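Local coordinates for protein glycosyltransferase Gtf1 (Streptococcus pneumoniae, PDB 4PQG) that belongs to the GT-B glycosyltransferases, carries an extended beta-sheet domain and holds uridine-5'-diphosphate between its two Rossmann-like domains, at residues 27-32 against 45-50; 101-106 against 110-115; 351-356 against 467-472. All coordinates share one frame; numbering follows the deposited sequence.

Interaction 1: residues 27-32 against 45-50; sequences YAQAYR and FIFTDM. With UDP (uridine-5'-diphosphate), chain C.
Gln29, on helix 24-38, meets the rings of Phe45 and Phe47, on strand 42-47, with both its backbone and its side chain. Gln29 O, its backbone carbonyl oxygen, lies 3.3 Å from Phe45 CE1. The side-chain amide stands nearly perpendicular to both rings (89° to that of Phe45) and turns one polar atom toward each: Gln29 NE2 lies in the Phe45 plane at the ring edge, 3.9 Å from Phe45 CD1, and Gln29 OE1 is 3.6 Å from Phe47 CE1. With CG anti to the carbonyl carbon (chi1 -75°) and the chain extended beyond it, the amide is carried from the helix toward the strand.

A water joins the two elements. It accepts from Gln29 NE2 at 2.9 Å and can donate to Ile46 O at 2.9 Å, although more acceptors compete for its protons, and it rests above one face of the Phe47 ring, toward the rim. In the second shell, Asp227 bonds both Gln29 NE2 and Arg32 NH2, the latter as a salt bridge, while Asn15 ND2 donates to Gln29 OE1; these fix the rotation of the amide.

Two residues earlier, Tyr27 lays a ring face against uridine-5'-diphosphate, whose C1' sits 3.7 Å above the Tyr27 ring centre.

The helix and strand segments run nearly antiparallel (154°), their axes 10.9 Å apart, within the beta-alpha-beta unit of strand 10-15, helix 24-38 and strand 42-47; helix 56-63 packs on Tyr27, Ala30 and Phe47, and helix 416-423 on Tyr31.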
loop_
_atom_site.group_PDB
_atom_site.type_symbol
_atom_site.label_atom_id
_atom_site.label_comp_id
_atom_site.label_asym_id
_atom_site.label_seq_id
_atom_site.Cartn_x
_atom_site.Cartn_y
_atom_site.Cartn_z
ATOM N N TYR A 27 2.937 2.164 1.949
ATOM C CA TYR A 27 3.760 2.506 3.118
ATOM C C TYR A 27 4.931 3.431 2.744
ATOM O O TYR A 27 5.263 4.357 3.504
ATOM C CB TYR A 27 4.211 1.247 3.875
ATOM C CG TYR A 27 3.085 0.707 4.717
ATOM C CD1 TYR A 27 2.854 1.213 5.990
ATOM C CD2 TYR A 27 2.207 -0.264 4.218
ATOM C CE1 TYR A 27 1.801 0.751 6.757
ATOM C CE2 TYR A 27 1.147 -0.737 4.981
ATOM C CZ TYR A 27 0.952 -0.213 6.244
ATOM O OH TYR A 27 -0.071 -0.650 7.020
ATOM N N ALA A 28 5.546 3.180 1.588
ATOM C CA ALA A 28 6.586 4.069 1.064
ATOM C C ALA A 28 6.070 5.500 0.906
ATOM O O ALA A 28 6.795 6.472 1.177
ATOM C CB ALA A 28 7.112 3.568 -0.273
ATOM N N GLN A 29 4.836 5.631 0.432
ATOM C CA GLN A 29 4.213 6.944 0.302
ATOM C C GLN A 29 4.036 7.579 1.677
ATOM O O GLN A 29 4.239 8.784 1.845
ATOM C CB GLN A 29 2.853 6.845 -0.382
ATOM C CG GLN A 29 2.873 6.601 -1.880
ATOM C CD GLN A 29 1.553 7.013 -2.524
ATOM O OE1 GLN A 29 0.477 6.649 -2.044
ATOM N NE2 GLN A 29 1.632 7.815 -3.580
ATOM N N ALA A 30 3.643 6.770 2.656
ATOM C CA ALA A 30 3.491 7.247 4.013
ATOM C C ALA A 30 4.849 7.662 4.589
ATOM O O ALA A 30 4.945 8.705 5.242
ATOM C CB ALA A 30 2.817 6.210 4.892
ATOM N N TYR A 31 5.899 6.873 4.340
ATOM C CA TYR A 31 7.240 7.312 4.738
ATOM C C TYR A 31 7.570 8.680 4.121
ATOM O O TYR A 31 7.985 9.595 4.833
ATOM C CB TYR A 31 8.311 6.289 4.362
ATOM C CG TYR A 31 8.506 5.182 5.384
ATOM C CD1 TYR A 31 9.234 5.407 6.563
ATOM C CD2 TYR A 31 7.988 3.906 5.162
ATOM C CE1 TYR A 31 9.439 4.383 7.488
ATOM C CE2 TYR A 31 8.165 2.881 6.086
ATOM C CZ TYR A 31 8.892 3.123 7.251
ATOM O OH TYR A 31 9.079 2.097 8.163
ATOM N N ARG A 32 7.369 8.812 2.808
ATOM C CA ARG A 32 7.646 10.054 2.066
ATOM C C ARG A 32 6.879 11.252 2.637
ATOM O O ARG A 32 7.431 12.360 2.752
ATOM C CB ARG A 32 7.314 9.881 0.585
ATOM C CG ARG A 32 7.961 10.910 -0.342
ATOM C CD ARG A 32 7.484 10.752 -1.774
ATOM N NE ARG A 32 7.707 9.385 -2.252
ATOM C CZ ARG A 32 6.879 8.727 -3.058
ATOM N NH1 ARG A 32 7.159 7.485 -3.411
ATOM N NH2 ARG A 32 5.758 9.296 -3.489
ATOM N N PHE A 45 -0.996 13.597 -1.572
ATOM C CA PHE A 45 -1.023 12.216 -2.019
ATOM C C PHE A 45 -2.388 11.914 -2.623
ATOM O O PHE A 45 -3.413 11.907 -1.946
ATOM C CB PHE A 45 -0.621 11.274 -0.883
ATOM C CG PHE A 45 0.800 11.487 -0.430
ATOM C CD1 PHE A 45 1.821 10.678 -0.904
ATOM C CD2 PHE A 45 1.120 12.534 0.427
ATOM C CE1 PHE A 45 3.147 10.885 -0.514
ATOM C CE2 PHE A 45 2.435 12.762 0.814
ATOM C CZ PHE A 45 3.452 11.939 0.343
ATOM N N ILE A 46 -2.372 11.735 -3.934
ATOM C CA ILE A 46 -3.576 11.596 -4.749
ATOM C C ILE A 46 -3.835 10.104 -4.963
ATOM O O ILE A 46 -2.937 9.378 -5.373
ATOM C CB ILE A 46 -3.365 12.276 -6.123
ATOM C CG1 ILE A 46 -3.113 13.788 -5.943
ATOM C CG2 ILE A 46 -4.543 11.995 -7.066
ATOM C CD1 ILE A 46 -2.301 14.407 -7.061
ATOM N N PHE A 47 -5.059 9.665 -4.685
ATOM C CA PHE A 47 -5.513 8.316 -5.040
ATOM C C PHE A 47 -6.618 8.391 -6.093
ATOM O O PHE A 47 -7.572 9.158 -5.942
ATOM C CB PHE A 47 -5.992 7.594 -3.788
ATOM C CG PHE A 47 -4.941 7.523 -2.711
ATOM C CD1 PHE A 47 -4.065 6.443 -2.652
ATOM C CD2 PHE A 47 -4.802 8.562 -1.790
ATOM C CE1 PHE A 47 -3.077 6.390 -1.683
ATOM C CE2 PHE A 47 -3.815 8.518 -0.816
ATOM C CZ PHE A 47 -2.966 7.424 -0.753
ATOM N N THR A 48 -6.475 7.597 -7.157
ATOM C CA THR A 48 -7.382 7.688 -8.321
ATOM C C THR A 48 -8.467 6.618 -8.386
ATOM O O THR A 48 -9.429 6.751 -9.180
ATOM C CB THR A 48 -6.609 7.694 -9.660
ATOM O OG1 THR A 48 -5.803 6.514 -9.750
ATOM C CG2 THR A 48 -5.714 8.938 -9.773
ATOM N N ASP A 49 -8.322 5.558 -7.577
ATOM C CA ASP A 49 -9.321 4.492 -7.507
ATOM C C ASP A 49 -10.608 4.965 -6.867
ATOM O O ASP A 49 -10.605 5.808 -5.974
ATOM C CB ASP A 49 -8.819 3.293 -6.700
ATOM C CG ASP A 49 -7.847 2.414 -7.469
ATOM O OD1 ASP A 49 -7.544 2.670 -8.664
ATOM O OD2 ASP A 49 -7.376 1.448 -6.851
ATOM N N MET A 50 -11.714 4.381 -7.307
ATOM C CA MET A 50 -12.988 4.544 -6.618
ATOM C C MET A 50 -12.948 3.715 -5.314
ATOM O O MET A 50 -12.809 2.488 -5.348
ATOM C CB MET A 50 -14.133 4.108 -7.549
ATOM C CG MET A 50 -15.516 4.092 -6.887
ATOM S SD MET A 50 -16.028 5.773 -6.462
ATOM C CE MET A 50 -16.239 6.508 -8.089
HETATM N N1 UDP C . 3.102 -4.013 7.191
HETATM C C2 UDP C . 2.314 -3.654 8.305
HETATM N N3 UDP C . 1.743 -4.608 9.026
HETATM C C4 UDP C . 1.875 -5.910 8.737
HETATM C C5 UDP C . 2.641 -6.308 7.638
HETATM C C6 UDP C . 3.259 -5.314 6.870
HETATM O O2 UDP C . 2.156 -2.450 8.632
HETATM O O4 UDP C . 1.304 -6.747 9.472
HETATM C "C1'" UDP C . 3.756 -2.934 6.435
HETATM C "C2'" UDP C . 5.246 -2.936 6.770
HETATM O "O2'" UDP C . 5.579 -2.186 7.955
HETATM C "C3'" UDP C . 5.915 -2.356 5.536
HETATM C "C4'" UDP C . 4.930 -2.659 4.410
HETATM O "O4'" UDP C . 3.724 -3.145 5.023
HETATM O "O3'" UDP C . 6.066 -0.937 5.662
HETATM C "C5'" UDP C . 5.439 -3.736 3.454
HETATM O "O5'" UDP C . 6.483 -3.184 2.672
HETATM P PA UDP C . 7.607 -4.111 1.999
HETATM O O1A UDP C . 8.551 -3.233 1.222
HETATM O O2A UDP C . 8.168 -4.979 3.100
HETATM O O3A UDP C . 6.841 -5.208 1.098
HETATM P PB UDP C . 5.889 -5.045 -0.190
HETATM O O1B UDP C . 6.336 -6.159 -1.109
HETATM O O2B UDP C . 4.476 -5.196 0.351
HETATM O O3B UDP C . 6.203 -3.685 -0.782
HETATM O O HOH W 1 -1.002 8.989 -3.220
#

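Interaction 2: residues 101-106 against 110-115; sequences SHREKN and LRVFFF
His102 and Phe113 face each other across a beta hairpin, strands 100-106 and 109-114, at one margin of the large antiparallel sheet of the GtfA extended beta-sheet domain. Ser101 and His102 together stand opposite Phe113, which makes this a classic beta bulge. Four backbone bonds, each 2.8 Å between N and O, cross between the segments: Glu104 N gives to Arg111 O, Arg111 N to Glu104 O, Phe113 N to His102 O, and Ser101 N to Phe113 O. In the last, Ser101 N is tilted 34° from the Phe113 carbonyl plane, consistent with the irregular register at the bulge. On their other side, Leu110 and Val112 make backbone bonds with Cys123 and Val121. At the non-hydrogen-bonded pair Arg103-Val112, Arg103 CA approaches Arg111 O at 3.2 Å as a CA-H...O contact.

Ser101 OG and His102 ND1 satisfy one another at 2.7 Å, either being a possible donor; chi1 of 65° in both residues brings the two atoms together. The imidazole lies almost parallel to the Phe113 ring (10°) but slid along it, centroids 4.7 Å apart, and Phe113 CB rather than the ring covers the imidazole face. Further along the same sheet face, the Glu104 carboxylate meets the CE2/CZ end of the Phe113 ring obliquely, with Glu104 CD 3.5 Å from Phe113 CE2.

On the opposite sheet face, Arg103 lies beside Val112, whose CG2 sits over the guanidinium. Arg103 NE forms a salt bridge with Glu100, and Lys105 NZ bonds to Glu128 O and Gly107 O. Beyond the paired residues, the Phe115 ring takes Ser101 CB over its centre, 3.6 Å from the centroid, in a CH-pi contact.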
loop_
_atom_site.group_PDB
_atom_site.type_symbol
_atom_site.label_atom_id
_atom_site.label_comp_id
_atom_site.label_asym_id
_atom_site.label_seq_id
_atom_site.Cartn_x
_atom_site.Cartn_y
_atom_site.Cartn_z
ATOM N N SER A 101 -40.240 0.921 12.537
ATOM C CA SER A 101 -40.943 -0.051 13.370
ATOM C C SER A 101 -40.016 -0.771 14.346
ATOM O O SER A 101 -40.330 -0.895 15.535
ATOM C CB SER A 101 -41.712 -1.054 12.515
ATOM O OG SER A 101 -40.833 -1.848 11.752
ATOM N N HIS A 102 -38.868 -1.231 13.854
ATOM C CA HIS A 102 -37.914 -1.975 14.681
ATOM C C HIS A 102 -36.614 -2.152 13.954
ATOM O O HIS A 102 -36.515 -1.842 12.767
ATOM C CB HIS A 102 -38.481 -3.343 15.051
ATOM C CG HIS A 102 -38.693 -4.255 13.869
ATOM N ND1 HIS A 102 -39.616 -4.006 12.912
ATOM C CD2 HIS A 102 -38.064 -5.448 13.509
ATOM C CE1 HIS A 102 -39.584 -4.990 11.990
ATOM N NE2 HIS A 102 -38.634 -5.872 12.353
ATOM N N ARG A 103 -35.615 -2.672 14.664
ATOM C CA ARG A 103 -34.285 -2.879 14.102
ATOM C C ARG A 103 -33.808 -4.324 14.218
ATOM O O ARG A 103 -34.426 -5.150 14.899
ATOM C CB ARG A 103 -33.278 -1.966 14.797
ATOM C CG ARG A 103 -33.776 -0.550 14.958
ATOM C CD ARG A 103 -32.743 0.345 15.594
ATOM N NE ARG A 103 -33.067 1.730 15.287
ATOM C CZ ARG A 103 -32.273 2.764 15.524
ATOM N NH1 ARG A 103 -31.084 2.582 16.090
ATOM N NH2 ARG A 103 -32.671 3.985 15.191
ATOM N N GLU A 104 -32.717 -4.622 13.518
ATOM C CA GLU A 104 -31.933 -5.826 13.752
ATOM C C GLU A 104 -30.470 -5.429 13.658
ATOM O O GLU A 104 -30.069 -4.732 12.725
ATOM C CB GLU A 104 -32.234 -6.902 12.712
ATOM C CG GLU A 104 -33.452 -7.748 13.005
ATOM C CD GLU A 104 -33.989 -8.441 11.767
ATOM O OE1 GLU A 104 -35.208 -8.721 11.740
ATOM O OE2 GLU A 104 -33.204 -8.697 10.816
ATOM N N LYS A 105 -29.684 -5.858 14.635
ATOM C CA LYS A 105 -28.252 -5.627 14.616
ATOM C C LYS A 105 -27.508 -6.951 14.516
ATOM O O LYS A 105 -27.923 -7.957 15.091
ATOM C CB LYS A 105 -27.819 -4.859 15.855
ATOM C CG LYS A 105 -26.467 -4.188 15.730
ATOM C CD LYS A 105 -26.221 -3.307 16.938
ATOM C CE LYS A 105 -24.872 -2.623 16.870
ATOM N NZ LYS A 105 -23.748 -3.602 16.926
ATOM N N ASN A 106 -26.422 -6.933 13.753
ATOM C CA ASN A 106 -25.559 -8.080 13.569
ATOM C C ASN A 106 -24.165 -7.532 13.299
ATOM O O ASN A 106 -23.823 -7.227 12.153
ATOM C CB ASN A 106 -26.056 -8.933 12.403
ATOM C CG ASN A 106 -25.428 -10.312 12.367
ATOM O OD1 ASN A 106 -24.270 -10.502 12.749
ATOM N ND2 ASN A 106 -26.195 -11.293 11.898
ATOM N N LEU A 110 -26.563 -2.818 10.759
ATOM C CA LEU A 110 -27.812 -2.433 11.419
ATOM C C LEU A 110 -28.928 -2.241 10.404
ATOM O O LEU A 110 -28.882 -1.335 9.562
ATOM C CB LEU A 110 -27.621 -1.167 12.261
ATOM C CG LEU A 110 -28.782 -0.687 13.151
ATOM C CD1 LEU A 110 -28.950 -1.572 14.389
ATOM C CD2 LEU A 110 -28.581 0.764 13.581
ATOM N N ARG A 111 -29.928 -3.108 10.472
ATOM C CA ARG A 111 -31.058 -2.997 9.576
ATOM C C ARG A 111 -32.240 -2.374 10.301
ATOM O O ARG A 111 -32.652 -2.853 11.362
ATOM C CB ARG A 111 -31.416 -4.356 8.977
ATOM C CG ARG A 111 -32.432 -4.255 7.861
ATOM C CD ARG A 111 -32.389 -5.469 6.964
ATOM N NE ARG A 111 -31.130 -5.555 6.228
ATOM C CZ ARG A 111 -30.837 -6.520 5.362
ATOM N NH1 ARG A 111 -31.717 -7.490 5.125
ATOM N NH2 ARG A 111 -29.666 -6.514 4.736
ATOM N N VAL A 112 -32.763 -1.296 9.719
ATOM C CA VAL A 112 -33.861 -0.536 10.279
ATOM C C VAL A 112 -35.100 -0.782 9.424
ATOM O O VAL A 112 -35.115 -0.525 8.207
ATOM C CB VAL A 112 -33.499 0.961 10.376
ATOM C CG1 VAL A 112 -34.684 1.808 10.833
ATOM C CG2 VAL A 112 -32.309 1.150 11.307
ATOM N N PHE A 113 -36.127 -1.322 10.074
ATOM C CA PHE A 113 -37.367 -1.680 9.410
ATOM C C PHE A 113 -38.419 -0.612 9.651
ATOM O O PHE A 113 -38.339 0.159 10.609
ATOM C CB PHE A 113 -37.863 -3.050 9.886
ATOM C CG PHE A 113 -36.984 -4.201 9.468
ATOM C CD1 PHE A 113 -37.153 -4.812 8.226
ATOM C CD2 PHE A 113 -35.993 -4.687 10.318
ATOM C CE1 PHE A 113 -36.349 -5.877 7.840
ATOM C CE2 PHE A 113 -35.190 -5.758 9.936
ATOM C CZ PHE A 113 -35.373 -6.353 8.699
ATOM N N PHE A 114 -39.392 -0.572 8.752
ATOM C CA PHE A 114 -40.441 0.420 8.785
ATOM C C PHE A 114 -41.817 -0.254 8.770
ATOM O O PHE A 114 -41.939 -1.455 8.471
ATOM C CB PHE A 114 -40.268 1.406 7.623
ATOM C CG PHE A 114 -39.027 2.256 7.737
ATOM C CD1 PHE A 114 -39.084 3.526 8.302
ATOM C CD2 PHE A 114 -37.790 1.784 7.293
ATOM C CE1 PHE A 114 -37.942 4.309 8.424
ATOM C CE2 PHE A 114 -36.648 2.566 7.410
ATOM C CZ PHE A 114 -36.723 3.824 7.985
ATOM N N PHE A 115 -42.842 0.519 9.129
ATOM C CA PHE A 115 -44.226 0.041 9.084
ATOM C C PHE A 115 -44.685 -0.143 7.650
ATOM O O PHE A 115 -45.424 -1.083 7.350
ATOM C CB PHE A 115 -45.146 0.985 9.842
ATOM C CG PHE A 115 -44.889 1.003 11.314
ATOM C CD1 PHE A 115 -45.287 -0.071 12.112
ATOM C CD2 PHE A 115 -44.227 2.073 11.903
ATOM C CE1 PHE A 115 -45.041 -0.066 13.475
ATOM C CE2 PHE A 115 -43.980 2.087 13.268
ATOM C CZ PHE A 115 -44.390 1.014 14.057
#

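Interaction 3: residues 351-356 against 467-472; sequences IEAHKE and AKICQL
Cys470 SG lies close to Ala353 CB and Glu356 CB, and these three residues supply most of the small buried area, 155 Å² in all. Distances of 3.9 Å from Cys470 SG to Ala353 CB and 3.7 Å from Cys470 SG to Glu356 CB are those of van der Waals packing. Cys470 has its sulfur anti to the carbonyl carbon (chi1 -73°), which projects SG from helix 458-474 toward the other segment.

Ala353 brings the backbones nearest: its CA is 6.3 Å from Cys470 CA, a spacing that the short methyl side chain allows. That methyl also touches Ile469, Ala353 CB to Ile469 CG2 at 4.3 Å, and Leu360 packs on both Ala353 and Ile469.

Glu356 contributes its aliphatic root. CB, and more loosely CG, meet the sulfur, while the bend at chi2 (91°) turns the carboxylate on to a weak hydrogen bond between OE2 and Gln474 NE2.

The contact joins the last part of helix 343-353 and the residues that follow to helix 458-474, both in the C-terminal Rossmann-like domain. Polar groups pair within each segment: Lys355 NZ forms a salt bridge with Glu352 OE1 at 2.8 Å, approaching from above the carboxylate plane, and Lys468 NZ makes a hydrogen bond to Gln471 OE1. The chemistry between the segments is thus methyl, methylene and thiol contact, which depends on close fit and carries little directional preference.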
loop_
_atom_site.group_PDB
_atom_site.type_symbol
_atom_site.label_atom_id
_atom_site.label_comp_id
_atom_site.label_asym_id
_atom_site.label_seq_id
_atom_site.Cartn_x
_atom_site.Cartn_y
_atom_site.Cartn_z
ATOM N N ILE A 351 8.943 -25.644 10.991
ATOM C CA ILE A 351 8.520 -26.988 11.426
ATOM C C ILE A 351 9.716 -27.935 11.565
ATOM O O ILE A 351 9.807 -28.690 12.536
ATOM C CB ILE A 351 7.458 -27.604 10.475
ATOM C CG1 ILE A 351 6.157 -26.801 10.540
ATOM C CG2 ILE A 351 7.191 -29.083 10.799
ATOM C CD1 ILE A 351 5.256 -27.041 9.341
ATOM N N GLU A 352 10.628 -27.864 10.603
ATOM C CA GLU A 352 11.804 -28.718 10.557
ATOM C C GLU A 352 12.811 -28.336 11.644
ATOM O O GLU A 352 13.285 -29.204 12.386
ATOM C CB GLU A 352 12.425 -28.660 9.156
ATOM C CG GLU A 352 13.630 -29.554 8.915
ATOM C CD GLU A 352 13.292 -31.042 8.845
ATOM O OE1 GLU A 352 12.116 -31.403 8.594
ATOM O OE2 GLU A 352 14.228 -31.850 9.034
ATOM N N ALA A 353 13.116 -27.045 11.755
ATOM C CA ALA A 353 14.059 -26.558 12.759
ATOM C C ALA A 353 13.563 -26.845 14.171
ATOM O O ALA A 353 14.363 -27.064 15.089
ATOM C CB ALA A 353 14.332 -25.072 12.576
ATOM N N HIS A 354 12.242 -26.854 14.330
ATOM C CA HIS A 354 11.589 -27.098 15.614
ATOM C C HIS A 354 11.893 -28.475 16.180
ATOM O O HIS A 354 11.765 -28.700 17.382
ATOM C CB HIS A 354 10.090 -26.904 15.441
ATOM C CG HIS A 354 9.293 -27.100 16.696
ATOM N ND1 HIS A 354 8.705 -28.266 16.999
ATOM C CD2 HIS A 354 8.985 -26.224 17.727
ATOM C CE1 HIS A 354 8.058 -28.146 18.170
ATOM N NE2 HIS A 354 8.229 -26.897 18.613
ATOM N N LYS A 355 12.284 -29.404 15.310
ATOM C CA LYS A 355 12.756 -30.723 15.741
ATOM C C LYS A 355 14.018 -30.594 16.596
ATOM O O LYS A 355 14.190 -31.326 17.559
ATOM C CB LYS A 355 13.041 -31.623 14.535
ATOM C CG LYS A 355 11.815 -31.998 13.725
ATOM C CD LYS A 355 12.216 -32.517 12.352
ATOM C CE LYS A 355 11.011 -33.002 11.555
ATOM N NZ LYS A 355 11.417 -33.560 10.228
ATOM N N GLU A 356 14.884 -29.659 16.231
ATOM C CA GLU A 356 16.159 -29.447 16.903
ATOM C C GLU A 356 16.031 -28.426 18.033
ATOM O O GLU A 356 16.743 -28.522 19.039
ATOM C CB GLU A 356 17.190 -28.969 15.885
ATOM C CG GLU A 356 18.640 -29.160 16.287
ATOM C CD GLU A 356 19.217 -30.492 15.832
ATOM O OE1 GLU A 356 18.450 -31.468 15.667
ATOM O OE2 GLU A 356 20.450 -30.559 15.627
ATOM N N ALA A 467 18.500 -25.394 8.595
ATOM C CA ALA A 467 19.926 -25.475 8.950
ATOM C C ALA A 467 20.489 -24.131 9.399
ATOM O O ALA A 467 21.297 -24.063 10.329
ATOM C CB ALA A 467 20.740 -26.014 7.779
ATOM N N LYS A 468 20.072 -23.059 8.733
ATOM C CA LYS A 468 20.582 -21.733 9.058
ATOM C C LYS A 468 20.035 -21.174 10.371
ATOM O O LYS A 468 20.778 -20.558 11.155
ATOM C CB LYS A 468 20.379 -20.760 7.894
ATOM C CG LYS A 468 21.424 -20.907 6.797
ATOM C CD LYS A 468 22.828 -20.806 7.390
ATOM C CE LYS A 468 23.890 -20.925 6.330
ATOM N NZ LYS A 468 25.237 -20.746 6.933
ATOM N N ILE A 469 18.746 -21.388 10.612
ATOM C CA ILE A 469 18.127 -21.011 11.878
ATOM C C ILE A 469 18.865 -21.736 13.000
ATOM O O ILE A 469 19.333 -21.093 13.940
ATOM C CB ILE A 469 16.616 -21.363 11.924
ATOM C CG1 ILE A 469 15.817 -20.461 10.958
ATOM C CG2 ILE A 469 16.072 -21.235 13.339
ATOM C CD1 ILE A 469 14.498 -21.052 10.492
ATOM N N CYS A 470 18.967 -23.065 12.883
ATOM C CA CYS A 470 19.641 -23.894 13.887
ATOM C C CYS A 470 21.077 -23.439 14.141
ATOM O O CYS A 470 21.481 -23.314 15.289
ATOM C CB CYS A 470 19.596 -25.371 13.485
ATOM S SG CYS A 470 17.957 -26.094 13.670
ATOM N N GLN A 471 21.819 -23.153 13.071
ATOM C CA GLN A 471 23.186 -22.645 13.169
ATOM C C GLN A 471 23.326 -21.324 13.942
ATOM O O GLN A 471 24.306 -21.129 14.683
ATOM C CB GLN A 471 23.811 -22.507 11.781
ATOM C CG GLN A 471 25.265 -22.052 11.802
ATOM C CD GLN A 471 25.826 -21.821 10.416
ATOM O OE1 GLN A 471 25.151 -22.052 9.413
ATOM N NE2 GLN A 471 27.068 -21.362 10.350
ATOM N N LEU A 472 22.356 -20.423 13.778
ATOM C CA LEU A 472 22.399 -19.110 14.447
ATOM C C LEU A 472 22.362 -19.282 15.959
ATOM O O LEU A 472 23.099 -18.618 16.692
ATOM C CB LEU A 472 21.226 -18.223 13.985
ATOM C CG LEU A 472 21.121 -16.782 14.497
ATOM C CD1 LEU A 472 20.376 -15.942 13.462
ATOM C CD2 LEU A 472 20.418 -16.701 15.852
#

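The three contacts follow one another along the chain, each in a different sheet region. Interaction 1 lies about 7 Å from the centre of the chain, where a helix packs on the parallel sheet of the N-terminal Rossmann-like domain and supplies Tyr27 to the uridine-5'-diphosphate pocket. Interaction 2 lies at one margin of the antiparallel extension, its centre about 38 Å from that of interaction 1. Interaction 3 joins helices of the second Rossmann-like domain, its centre about 40 Å from that of interaction 1 and 56 Å from that of interaction 2. The smallest gap between nearest atoms, that of interactions 1 and 2, is about 21 Å: they hold together three separate parts, interaction 1 alone including a pocket residue.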